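Local coordinates for protein alkyl hydroperoxide reductase, C subunit (Enterococcus faecalis, PDB 5Y63) that probably reduces hydrogen peroxide and organic hydroperoxides to water and alcohols as a thiol-specific 2-Cys peroxiredoxin, protecting the cell against oxidative stress, at residues A[39-51]-A[65-78]. Sequence-based numbering, arbitrary orientation.
Sequences DILGKWSIFFFYP and MQEHYAHLQELNCE
M65 lies over one face of the F48 ring: its CG stands 3.9 Å from the ring centroid, 20° off the normal and displaced toward the edge atoms, a CH-pi contact, while SD meets the ring obliquely in a Met-aromatic contact. Bends at its second and third torsions fold the flexible thioether along the ring and carry CE to CG2 of I46. Branched at CB, I46 also sends CD1 to CD2 of L72 in helix 69-74 (3.6 Å), the two side chains lying crosswise; the forked leucine suits this buried seam between sheet and helix. CG1 of I46 packs on SG of C77, a small apolar residue of the neighbouring strand. Here the thioredoxin-fold core of the peroxiredoxin makes a right-handed beta-alpha-beta crossover, strands 44-49 and 77-83 running parallel with the helices over one face and the predicted peroxidatic C58 in the connection. The backbones are tied by W44 N to N76 O, bent to 138° at hydrogen, E78 N to W44 O (3.0 Å) and I46 N to E78 O. N76, with the positive phi that asparagine tolerates, ends helix 69-74 in a Schellman motif. The carboxylate of E78 offers Y69 OH an acceptor, the syn side of OE1, at 2.6 Å.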
loop_
_atom_site.group_PDB
_atom_site.type_symbol
_atom_site.label_atom_id
_atom_site.label_comp_id
_atom_site.label_asym_id
_atom_site.label_seq_id
_atom_site.Cartn_x
_atom_site.Cartn_y
_atom_site.Cartn_z
ATOM N N ASP A 39 -17.292 -23.505 -31.184
ATOM C CA ASP A 39 -17.454 -24.854 -31.732
ATOM C C ASP A 39 -17.992 -25.850 -30.700
ATOM O O ASP A 39 -18.603 -26.858 -31.062
ATOM C CB ASP A 39 -16.124 -25.367 -32.297
ATOM C CG ASP A 39 -15.603 -24.514 -33.444
ATOM O OD1 ASP A 39 -15.792 -23.278 -33.416
ATOM O OD2 ASP A 39 -14.992 -25.081 -34.373
ATOM N N ILE A 40 -17.767 -25.558 -29.420
ATOM C CA ILE A 40 -18.181 -26.435 -28.329
ATOM C C ILE A 40 -19.644 -26.218 -27.945
ATOM O O ILE A 40 -20.357 -27.182 -27.664
ATOM C CB ILE A 40 -17.277 -26.226 -27.099
ATOM C CG1 ILE A 40 -15.820 -26.535 -27.458
ATOM C CG2 ILE A 40 -17.723 -27.108 -25.939
ATOM C CD1 ILE A 40 -14.818 -25.828 -26.578
ATOM N N LEU A 41 -20.086 -24.961 -27.923
ATOM C CA LEU A 41 -21.490 -24.634 -27.626
ATOM C C LEU A 41 -22.457 -25.314 -28.596
ATOM O O LEU A 41 -22.144 -25.491 -29.775
ATOM C CB LEU A 41 -21.730 -23.118 -27.663
ATOM C CG LEU A 41 -21.606 -22.352 -26.341
ATOM C CD1 LEU A 41 -20.161 -22.256 -25.885
ATOM C CD2 LEU A 41 -22.212 -20.962 -26.478
ATOM N N GLY A 42 -23.632 -25.684 -28.090
ATOM C CA GLY A 42 -24.667 -26.316 -28.905
ATOM C C GLY A 42 -24.837 -27.786 -28.587
ATOM O O GLY A 42 -25.961 -28.282 -28.517
ATOM N N LYS A 43 -23.718 -28.482 -28.408
ATOM C CA LYS A 43 -23.723 -29.876 -27.981
ATOM C C LYS A 43 -23.146 -30.000 -26.579
ATOM O O LYS A 43 -22.457 -29.099 -26.102
ATOM C CB LYS A 43 -22.876 -30.724 -28.931
ATOM C CG LYS A 43 -23.401 -30.811 -30.352
ATOM C CD LYS A 43 -22.579 -31.798 -31.167
ATOM C CE LYS A 43 -23.179 -32.046 -32.541
ATOM N NZ LYS A 43 -23.032 -30.865 -33.432
ATOM N N TRP A 44 -23.424 -31.127 -25.927
ATOM C CA TRP A 44 -22.693 -31.514 -24.723
ATOM C C TRP A 44 -21.251 -31.804 -25.113
ATOM O O TRP A 44 -20.947 -32.022 -26.289
ATOM C CB TRP A 44 -23.317 -32.743 -24.053
ATOM C CG TRP A 44 -24.543 -32.423 -23.257
ATOM C CD1 TRP A 44 -25.817 -32.315 -23.725
ATOM C CD2 TRP A 44 -24.611 -32.162 -21.849
ATOM N NE1 TRP A 44 -26.676 -32.004 -22.700
ATOM C CE2 TRP A 44 -25.962 -31.907 -21.537
ATOM C CE3 TRP A 44 -23.662 -32.124 -20.821
ATOM C CZ2 TRP A 44 -26.390 -31.613 -20.240
ATOM C CZ3 TRP A 44 -24.089 -31.830 -19.531
ATOM C CH2 TRP A 44 -25.441 -31.579 -19.254
ATOM N N SER A 45 -20.362 -31.793 -24.129
ATOM C CA SER A 45 -18.947 -31.988 -24.401
ATOM C C SER A 45 -18.229 -32.603 -23.216
ATOM O O SER A 45 -18.516 -32.279 -22.063
ATOM C CB SER A 45 -18.290 -30.658 -24.772
ATOM O OG SER A 45 -18.495 -29.694 -23.759
ATOM N N ILE A 46 -17.297 -33.501 -23.523
ATOM C CA ILE A 46 -16.427 -34.096 -22.526
ATOM C C ILE A 46 -14.990 -33.736 -22.868
ATOM O O ILE A 46 -14.468 -34.165 -23.896
ATOM C CB ILE A 46 -16.573 -35.629 -22.479
ATOM C CG1 ILE A 46 -17.974 -36.011 -21.992
ATOM C CG2 ILE A 46 -15.516 -36.239 -21.564
ATOM C CD1 ILE A 46 -18.321 -37.473 -22.188
ATOM N N PHE A 47 -14.364 -32.933 -22.011
ATOM C CA PHE A 47 -12.929 -32.685 -22.103
ATOM C C PHE A 47 -12.205 -33.833 -21.410
ATOM O O PHE A 47 -12.492 -34.139 -20.256
ATOM C CB PHE A 47 -12.560 -31.345 -21.467
ATOM C CG PHE A 47 -13.000 -30.160 -22.274
ATOM C CD1 PHE A 47 -14.301 -29.684 -22.180
ATOM C CD2 PHE A 47 -12.118 -29.527 -23.138
ATOM C CE1 PHE A 47 -14.712 -28.597 -22.930
ATOM C CE2 PHE A 47 -12.523 -28.437 -23.891
ATOM C CZ PHE A 47 -13.822 -27.972 -23.785
ATOM N N PHE A 48 -11.282 -34.471 -22.125
ATOM C CA PHE A 48 -10.589 -35.650 -21.620
ATOM C C PHE A 48 -9.089 -35.379 -21.547
ATOM O O PHE A 48 -8.341 -35.652 -22.488
ATOM C CB PHE A 48 -10.890 -36.855 -22.514
ATOM C CG PHE A 48 -10.525 -38.174 -21.898
ATOM C CD1 PHE A 48 -11.413 -38.822 -21.050
ATOM C CD2 PHE A 48 -9.301 -38.772 -22.167
ATOM C CE1 PHE A 48 -11.085 -40.038 -20.478
ATOM C CE2 PHE A 48 -8.969 -39.988 -21.601
ATOM C CZ PHE A 48 -9.863 -40.622 -20.756
ATOM N N PHE A 49 -8.661 -34.822 -20.417
ATOM C CA PHE A 49 -7.253 -34.507 -20.196
ATOM C C PHE A 49 -6.444 -35.774 -19.949
ATOM O O PHE A 49 -6.919 -36.694 -19.285
ATOM C CB PHE A 49 -7.098 -33.570 -19.001
ATOM C CG PHE A 49 -7.508 -32.161 -19.280
ATOM C CD1 PHE A 49 -8.814 -31.751 -19.075
ATOM C CD2 PHE A 49 -6.581 -31.239 -19.735
ATOM C CE1 PHE A 49 -9.191 -30.445 -19.325
ATOM C CE2 PHE A 49 -6.949 -29.933 -19.987
ATOM C CZ PHE A 49 -8.257 -29.534 -19.783
ATOM N N TYR A 50 -5.224 -35.812 -20.480
ATOM C CA TYR A 50 -4.302 -36.924 -20.237
ATOM C C TYR A 50 -2.848 -36.429 -20.279
ATOM O O TYR A 50 -2.553 -35.447 -20.960
ATOM C CB TYR A 50 -4.535 -38.051 -21.254
ATOM C CG TYR A 50 -4.181 -37.675 -22.672
ATOM C CD1 TYR A 50 -5.057 -36.938 -23.454
ATOM C CD2 TYR A 50 -2.962 -38.049 -23.226
ATOM C CE1 TYR A 50 -4.732 -36.580 -24.748
ATOM C CE2 TYR A 50 -2.626 -37.697 -24.518
ATOM C CZ TYR A 50 -3.515 -36.964 -25.279
ATOM O OH TYR A 50 -3.188 -36.610 -26.564
ATOM N N PRO A 51 -1.936 -37.110 -19.557
ATOM C CA PRO A 51 -0.580 -36.582 -19.346
ATOM C C PRO A 51 0.296 -36.415 -20.587
ATOM O O PRO A 51 0.790 -35.314 -20.831
ATOM C CB PRO A 51 0.053 -37.597 -18.382
ATOM C CG PRO A 51 -1.095 -38.295 -17.742
ATOM C CD PRO A 51 -2.148 -38.358 -18.802
ATOM N N MET A 65 -12.394 -44.584 -24.754
ATOM C CA MET A 65 -13.266 -43.451 -25.072
ATOM C C MET A 65 -13.748 -43.514 -26.520
ATOM O O MET A 65 -14.844 -43.049 -26.830
ATOM C CB MET A 65 -12.557 -42.116 -24.814
ATOM C CG MET A 65 -12.508 -41.716 -23.349
ATOM S SD MET A 65 -14.142 -41.372 -22.666
ATOM C CE MET A 65 -14.506 -39.772 -23.381
ATOM N N GLN A 66 -12.933 -44.087 -27.402
ATOM C CA GLN A 66 -13.322 -44.273 -28.799
ATOM C C GLN A 66 -14.450 -45.297 -28.940
ATOM O O GLN A 66 -15.383 -45.085 -29.714
ATOM C CB GLN A 66 -12.114 -44.689 -29.653
ATOM C CG GLN A 66 -12.433 -44.970 -31.117
ATOM C CD GLN A 66 -13.245 -43.865 -31.773
ATOM O OE1 GLN A 66 -12.974 -42.680 -31.576
ATOM N NE2 GLN A 66 -14.246 -44.246 -32.560
ATOM N N GLU A 67 -14.366 -46.396 -28.194
ATOM C CA GLU A 67 -15.412 -47.423 -28.209
ATOM C C GLU A 67 -16.786 -46.858 -27.847
ATOM O O GLU A 67 -17.795 -47.263 -28.423
ATOM C CB GLU A 67 -15.065 -48.565 -27.251
ATOM C CG GLU A 67 -13.909 -49.434 -27.714
ATOM C CD GLU A 67 -13.575 -50.531 -26.723
ATOM O OE1 GLU A 67 -14.505 -51.246 -26.287
ATOM O OE2 GLU A 67 -12.382 -50.682 -26.384
ATOM N N HIS A 68 -16.818 -45.921 -26.903
ATOM C CA HIS A 68 -18.068 -45.317 -26.448
ATOM C C HIS A 68 -18.371 -43.991 -27.147
ATOM O O HIS A 68 -19.313 -43.295 -26.770
ATOM C CB HIS A 68 -18.023 -45.095 -24.934
ATOM C CG HIS A 68 -17.773 -46.344 -24.148
ATOM N ND1 HIS A 68 -16.514 -46.881 -23.984
ATOM C CD2 HIS A 68 -18.619 -47.157 -23.474
ATOM C CE1 HIS A 68 -16.596 -47.973 -23.246
ATOM N NE2 HIS A 68 -17.862 -48.163 -22.923
ATOM N N TYR A 69 -17.586 -43.645 -28.166
ATOM C CA TYR A 69 -17.740 -42.364 -28.851
ATOM C C TYR A 69 -19.012 -42.326 -29.692
ATOM O O TYR A 69 -19.671 -41.288 -29.774
ATOM C CB TYR A 69 -16.518 -42.067 -29.726
ATOM C CG TYR A 69 -16.597 -40.753 -30.476
ATOM C CD1 TYR A 69 -16.899 -39.566 -29.813
ATOM C CD2 TYR A 69 -16.358 -40.698 -31.846
ATOM C CE1 TYR A 69 -16.970 -38.362 -30.497
ATOM C CE2 TYR A 69 -16.425 -39.500 -32.538
ATOM C CZ TYR A 69 -16.732 -38.335 -31.860
ATOM O OH TYR A 69 -16.799 -37.143 -32.544
ATOM N N ALA A 70 -19.353 -43.454 -30.311
ATOM C CA ALA A 70 -20.588 -43.566 -31.083
ATOM C C ALA A 70 -21.811 -43.406 -30.184
ATOM O O ALA A 70 -22.784 -42.753 -30.561
ATOM C CB ALA A 70 -20.639 -44.899 -31.813
ATOM N N HIS A 71 -21.759 -44.005 -28.997
ATOM C CA HIS A 71 -22.837 -43.876 -28.017
ATOM C C HIS A 71 -22.938 -42.445 -27.469
ATOM O O HIS A 71 -24.038 -41.956 -27.205
ATOM C CB HIS A 71 -22.643 -44.885 -26.877
ATOM C CG HIS A 71 -23.720 -44.843 -25.835
ATOM N ND1 HIS A 71 -25.036 -44.551 -26.127
ATOM C CD2 HIS A 71 -23.676 -45.083 -24.503
ATOM C CE1 HIS A 71 -25.752 -44.597 -25.018
ATOM N NE2 HIS A 71 -24.951 -44.919 -24.018
ATOM N N LEU A 72 -21.793 -41.783 -27.303
ATOM C CA LEU A 72 -21.763 -40.376 -26.892
ATOM C C LEU A 72 -22.295 -39.468 -27.999
ATOM O O LEU A 72 -23.069 -38.547 -27.733
ATOM C CB LEU A 72 -20.345 -39.957 -26.492
ATOM C CG LEU A 72 -19.864 -40.531 -25.155
ATOM C CD1 LEU A 72 -18.345 -40.526 -25.070
ATOM C CD2 LEU A 72 -20.473 -39.773 -23.984
ATOM N N GLN A 73 -21.875 -39.734 -29.236
ATOM C CA GLN A 73 -22.435 -39.068 -30.418
ATOM C C GLN A 73 -23.961 -39.157 -30.423
ATOM O O GLN A 73 -24.647 -38.166 -30.679
ATOM C CB GLN A 73 -21.887 -39.698 -31.704
ATOM C CG GLN A 73 -20.501 -39.223 -32.101
ATOM C CD GLN A 73 -20.532 -37.898 -32.840
ATOM O OE1 GLN A 73 -20.805 -36.852 -32.248
ATOM N NE2 GLN A 73 -20.251 -37.934 -34.141
ATOM N N GLU A 74 -24.474 -40.351 -30.134
ATOM C CA GLU A 74 -25.917 -40.599 -30.072
ATOM C C GLU A 74 -26.595 -39.724 -29.013
ATOM O O GLU A 74 -27.735 -39.296 -29.197
ATOM C CB GLU A 74 -26.194 -42.081 -29.779
ATOM C CG GLU A 74 -27.603 -42.548 -30.126
ATOM C CD GLU A 74 -27.829 -42.707 -31.618
ATOM O OE1 GLU A 74 -26.917 -43.206 -32.314
ATOM O OE2 GLU A 74 -28.924 -42.341 -32.096
ATOM N N LEU A 75 -25.886 -39.460 -27.914
ATOM C CA LEU A 75 -26.381 -38.594 -26.838
ATOM C C LEU A 75 -26.113 -37.097 -27.085
ATOM O O LEU A 75 -26.190 -36.290 -26.155
ATOM C CB LEU A 75 -25.763 -39.023 -25.500
ATOM C CG LEU A 75 -26.151 -40.417 -24.996
ATOM C CD1 LEU A 75 -25.168 -40.919 -23.952
ATOM C CD2 LEU A 75 -27.565 -40.414 -24.436
ATOM N N ASN A 76 -25.813 -36.736 -28.335
ATOM C CA ASN A 76 -25.548 -35.349 -28.726
ATOM C C ASN A 76 -24.337 -34.761 -27.994
ATOM O O ASN A 76 -24.346 -33.595 -27.590
ATOM C CB ASN A 76 -26.801 -34.487 -28.504
ATOM C CG ASN A 76 -26.784 -33.202 -29.320
ATOM O OD1 ASN A 76 -26.447 -33.207 -30.506
ATOM N ND2 ASN A 76 -27.160 -32.094 -28.687
ATOM N N CYS A 77 -23.292 -35.572 -27.839
ATOM C CA CYS A 77 -22.104 -35.167 -27.090
ATOM C C CYS A 77 -20.816 -35.372 -27.882
ATOM O O CYS A 77 -20.572 -36.454 -28.415
ATOM C CB CYS A 77 -22.011 -35.939 -25.774
ATOM S SG CYS A 77 -20.656 -35.380 -24.719
ATOM N N GLU A 78 -19.997 -34.323 -27.941
ATOM C CA GLU A 78 -18.687 -34.374 -28.578
ATOM C C GLU A 78 -17.612 -34.662 -27.525
ATOM O O GLU A 78 -17.799 -34.374 -26.341
ATOM C CB GLU A 78 -18.407 -33.043 -29.287
ATOM C CG GLU A 78 -17.137 -33.004 -30.128
ATOM C CD GLU A 78 -17.116 -34.048 -31.227
ATOM O OE1 GLU A 78 -16.359 -35.033 -31.093
ATOM O OE2 GLU A 78 -17.859 -33.890 -32.221
#